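Local coordinates for N-acetyltransferase domain-containing protein (Deinococcus radiodurans, PDB 3S6F) that probably transfers an acetyl group from acetyl-coenzyme A to an amine, as a GNAT-family acyltransferase that binds coenzyme A, at the interface of chains A and B. Coordinates in Å, arbitrary orientation; residue numbers count along the deposited sequence, not the author numbering. Chains: chain A/B, Hypothetical acetyltransferase.

Contact 1: the interface of chains A and B. Residues chain A 111, 131-134; chain B 106-109.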
# COMPACT_ATOMS: atom_id res chain seq x y z
N SER A 111 0.94 3.44 -7.59
CA SER A 111 0.17 3.55 -8.84
C SER A 111 0.35 4.90 -9.49
O SER A 111 0.42 5.92 -8.80
CB SER A 111 -1.32 3.31 -8.61
OG SER A 111 -1.53 2.04 -8.01
N MSE A 131 -3.50 -2.63 -10.46
CA MSE A 131 -4.93 -2.88 -10.49
C MSE A 131 -5.52 -2.09 -9.33
O MSE A 131 -4.98 -2.09 -8.22
CB MSE A 131 -5.24 -4.36 -10.32
CG MSE A 131 -4.49 -5.26 -11.29
SE MSE A 131 -4.75 -4.82 -13.18
CE MSE A 131 -6.72 -4.85 -13.24
N PHE A 132 -6.59 -1.37 -9.59
CA PHE A 132 -7.11 -0.43 -8.62
C PHE A 132 -8.60 -0.25 -8.64
O PHE A 132 -9.29 -0.53 -9.61
CB PHE A 132 -6.39 0.93 -8.76
CG PHE A 132 -6.82 1.70 -9.98
CD1 PHE A 132 -6.20 1.48 -11.20
CD2 PHE A 132 -7.85 2.61 -9.93
CE1 PHE A 132 -6.62 2.15 -12.35
CE2 PHE A 132 -8.27 3.31 -11.06
CZ PHE A 132 -7.66 3.05 -12.27
N LEU A 133 -9.09 0.25 -7.50
CA LEU A 133 -10.46 0.70 -7.29
C LEU A 133 -10.41 2.17 -6.85
O LEU A 133 -9.55 2.55 -6.05
CB LEU A 133 -11.19 -0.09 -6.19
CG LEU A 133 -11.35 -1.55 -6.50
CD1 LEU A 133 -11.80 -2.27 -5.22
CD2 LEU A 133 -12.31 -1.78 -7.65
N ARG A 134 -11.40 2.96 -7.30
CA ARG A 134 -11.61 4.32 -6.85
C ARG A 134 -13.04 4.48 -6.42
O ARG A 134 -13.94 4.35 -7.24
CB ARG A 134 -11.23 5.37 -7.90
CG ARG A 134 -9.78 5.40 -8.28
CD ARG A 134 -8.84 5.89 -7.18
NE ARG A 134 -7.41 5.81 -7.47
CZ ARG A 134 -6.58 4.86 -7.06
NH1 ARG A 134 -7.01 3.80 -6.43
NH2 ARG A 134 -5.29 4.93 -7.35
N TYR B 106 -11.33 5.57 -0.52
CA TYR B 106 -11.19 6.08 -1.84
C TYR B 106 -10.31 5.24 -2.75
O TYR B 106 -10.69 4.92 -3.88
CB TYR B 106 -10.69 7.55 -1.77
CG TYR B 106 -10.43 8.15 -3.14
CD1 TYR B 106 -11.42 8.09 -4.11
CD2 TYR B 106 -9.24 8.75 -3.46
CE1 TYR B 106 -11.20 8.57 -5.36
CE2 TYR B 106 -9.01 9.27 -4.74
CZ TYR B 106 -10.02 9.14 -5.70
OH TYR B 106 -9.86 9.57 -7.00
N MSE B 107 -9.13 4.86 -2.26
CA MSE B 107 -8.14 4.15 -3.08
C MSE B 107 -7.85 2.78 -2.54
O MSE B 107 -7.49 2.65 -1.37
CB MSE B 107 -6.81 4.91 -3.10
CG MSE B 107 -6.90 6.29 -3.68
SE MSE B 107 -5.36 7.40 -3.15
CE MSE B 107 -3.95 6.34 -3.88
N VAL B 108 -7.92 1.77 -3.40
CA VAL B 108 -7.36 0.44 -3.12
C VAL B 108 -6.54 0.07 -4.33
O VAL B 108 -7.05 0.12 -5.47
CB VAL B 108 -8.42 -0.63 -2.88
CG1 VAL B 108 -7.74 -1.95 -2.50
CG2 VAL B 108 -9.39 -0.18 -1.73
N ASP B 109 -5.29 -0.31 -4.11
CA ASP B 109 -4.37 -0.56 -5.19
C ASP B 109 -3.52 -1.79 -4.93
O ASP B 109 -3.23 -2.15 -3.78
CB ASP B 109 -3.41 0.65 -5.39
CG ASP B 109 -4.11 1.94 -5.80
OD1 ASP B 109 -4.89 2.49 -4.98
OD2 ASP B 109 -3.87 2.41 -6.91

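Contact 2: the interface of chains A and B. Residues chain A 99, 103-108; chain B 133-135.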
# COMPACT_ATOMS: atom_id res chain seq x y z
N LEU A 99 11.63 6.76 1.08
CA LEU A 99 12.23 5.44 0.94
C LEU A 99 13.22 5.19 2.09
O LEU A 99 13.26 4.09 2.64
CB LEU A 99 12.87 5.27 -0.45
CG LEU A 99 11.89 5.24 -1.61
CD1 LEU A 99 12.64 5.36 -2.94
CD2 LEU A 99 11.01 4.01 -1.57
N GLY A 103 12.84 2.09 5.04
CA GLY A 103 13.86 1.07 5.13
C GLY A 103 13.86 0.11 3.93
O GLY A 103 13.13 0.26 2.96
N ASP A 104 14.71 -0.91 3.98
CA ASP A 104 14.97 -1.75 2.81
C ASP A 104 14.02 -2.95 2.66
O ASP A 104 14.42 -4.02 2.29
CB ASP A 104 16.43 -2.20 2.78
CG ASP A 104 17.39 -1.08 2.38
OD1 ASP A 104 16.95 -0.07 1.76
OD2 ASP A 104 18.58 -1.25 2.65
N LEU A 105 12.76 -2.72 2.94
CA LEU A 105 11.64 -3.66 2.69
C LEU A 105 11.72 -4.29 1.35
O LEU A 105 12.05 -3.60 0.37
CB LEU A 105 10.31 -2.90 2.65
CG LEU A 105 9.92 -2.20 3.93
CD1 LEU A 105 8.69 -1.32 3.74
CD2 LEU A 105 9.78 -3.24 5.10
N TYR A 106 11.30 -5.52 1.22
CA TYR A 106 11.28 -6.20 -0.03
C TYR A 106 10.49 -5.48 -1.12
O TYR A 106 10.98 -5.30 -2.24
CB TYR A 106 10.76 -7.65 0.17
CG TYR A 106 10.63 -8.41 -1.13
CD1 TYR A 106 11.71 -8.47 -2.01
CD2 TYR A 106 9.47 -9.05 -1.49
CE1 TYR A 106 11.60 -9.09 -3.21
CE2 TYR A 106 9.36 -9.73 -2.71
CZ TYR A 106 10.46 -9.72 -3.58
OH TYR A 106 10.41 -10.29 -4.83
N MSE A 107 9.27 -5.05 -0.79
CA MSE A 107 8.37 -4.45 -1.78
C MSE A 107 8.03 -3.02 -1.44
O MSE A 107 7.57 -2.75 -0.34
CB MSE A 107 7.04 -5.22 -1.83
CG MSE A 107 7.18 -6.65 -2.22
SE MSE A 107 5.59 -7.70 -1.71
CE MSE A 107 4.26 -6.74 -2.69
N VAL A 108 8.19 -2.13 -2.41
CA VAL A 108 7.62 -0.78 -2.34
C VAL A 108 6.91 -0.57 -3.66
O VAL A 108 7.53 -0.75 -4.73
CB VAL A 108 8.65 0.32 -2.14
CG1 VAL A 108 7.95 1.67 -1.99
CG2 VAL A 108 9.52 0.02 -0.86
N LEU B 133 9.74 -1.11 -6.54
CA LEU B 133 11.09 -1.53 -6.15
C LEU B 133 10.99 -2.93 -5.54
O LEU B 133 10.05 -3.22 -4.78
CB LEU B 133 11.71 -0.60 -5.09
CG LEU B 133 11.91 0.81 -5.55
CD1 LEU B 133 12.25 1.68 -4.34
CD2 LEU B 133 12.97 0.90 -6.63
N ARG B 134 12.01 -3.77 -5.80
CA ARG B 134 12.17 -5.06 -5.16
C ARG B 134 13.55 -5.16 -4.58
O ARG B 134 14.53 -5.12 -5.32
CB ARG B 134 11.88 -6.23 -6.11
CG ARG B 134 10.48 -6.32 -6.61
CD ARG B 134 9.43 -6.68 -5.55
NE ARG B 134 8.04 -6.63 -5.98
CZ ARG B 134 7.18 -5.64 -5.77
NH1 ARG B 134 7.56 -4.52 -5.24
NH2 ARG B 134 5.92 -5.76 -6.16
N ARG B 135 13.66 -5.28 -3.28
CA ARG B 135 14.90 -5.43 -2.59
C ARG B 135 15.10 -6.89 -2.26
O ARG B 135 14.71 -7.39 -1.19
CB ARG B 135 14.91 -4.62 -1.30
CG ARG B 135 15.02 -3.09 -1.47
CD ARG B 135 13.84 -2.43 -2.17
NE ARG B 135 13.95 -0.98 -2.04
CZ ARG B 135 13.57 -0.27 -1.00
NH1 ARG B 135 12.95 -0.83 0.02
NH2 ARG B 135 13.85 1.02 -0.96
O HOH W 1 12.41 1.94 1.14

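Contact 1: the interface of chains A and B
A:Arg134 meets B:Asp109 end-on across the seam between strand 126-134 of chain A and strand 107-112 of chain B, two strands that run antiparallel and join the subunits of the deposited dimer. The charged contact is a two-pronged salt bridge. NH1 of A:Arg134 gives a hydrogen bond to OD1 of B:Asp109 at 2.9 Å, tilted out of the carboxylate plane, while NH2 reaches the syn lone pair of OD2, also at 2.9 Å. Guanidinium and carboxylate planes are turned 46° apart, a twisted rather than flat pairing. A:Ser111 OG, the hydroxyl of strand 107-112 of chain A, comes to the anti side of B:Asp109 OD2 at 2.6 Å, somewhat out of the carboxylate plane. OD2 thus takes two donors, which should steady the carboxylate and its negative charge.

Antiparallel backbone pairing carries the two strands past each other: A:Leu133 N donates to B:Val108 O at 2.9 Å, and B:Val108 N returns the bond to A:Leu133 O at 3.2 Å.

Side chains of both subunits flank the guanidinium, which should limit its turning. The arginine chain bends at chi2 (-69°), which folds the guanidinium back over its own strand toward the carboxylate. A:Phe132 CD2 lies over one guanidinium face near the rim, and B:Met107, a selenomethionine, lays CG over the other. Farther back, CD of A:Arg134 rests on the ring face of B:Tyr106, 3.8 Å from CZ.

A:Leu133 O also accepts a bond within chain A from A:Arg134 NH1, at 2.8 Å; this donor and B:Val108 N approach the carbonyl from opposite faces of its plane.

Contact 2: the interface of chains A and B
The C-terminal end of strand 126-134 of chain B and the residue just after it meet helix 90-102, the following loop and the start of strand 107-112 of chain A. B:Arg135 reaches into the loop alongside the carbonyls. Its NH1 donates to A:Leu105 O at 2.9 Å, almost in the guanidinium plane, and to A:Gly103 O at 3.1 Å, tilted 23° from that plane; both carbonyls are met on a lone pair. A bend at chi2 (65°) turns the chain toward these oxygens, while the backbone N of B:Arg135 bonds to A:Tyr106 O at 2.9 Å.

A water extends the grip: it lies 2.7 Å from B:Arg135 NH2 and also bonds to the carbonyls A:Gly103 O and A:Leu99 O, the latter on the helix. A:Asp104 OD1 stands over one guanidinium face, 4.3 Å from NH2, and may add longer-range attraction. An alanine in place of B:Arg135 would probably leave A:Gly103 O and A:Leu105 O without this donor and the water without its link to chain B.

A:Val108 CG2 packs beside the guanidinium, 4.1 Å from B:Arg135 CZ. In an apolar contact A:Leu99 meets B:Leu133 tip to tip, CD2 to CD1 at 3.8 Å. The site lies at the subunit seam, where the loop after helix 90-102 enters strand 107-112 beside strand 126-134 of the partner, the last strand of its chain.

The centres of the C-alpha atoms of contact 1 and contact 2 are about 20 Å apart. Both pair strand 107-112 of one chain with strand 126-134 of the other, chain roles exchanged by the two-fold axis. Residues 106-108 and 133-134 serve in both, and the two-fold places the twin of contact 1 over the contact 2 region, so the two describe complementary parts of one seam. Contact 1 reaches farther along strand 107-112 to the ionic pair; contact 2 continues past strand 126-134 into the loop after helix 90-102. This reciprocal strand pairing could support a dimer, although the structure alone does not establish its state in solution.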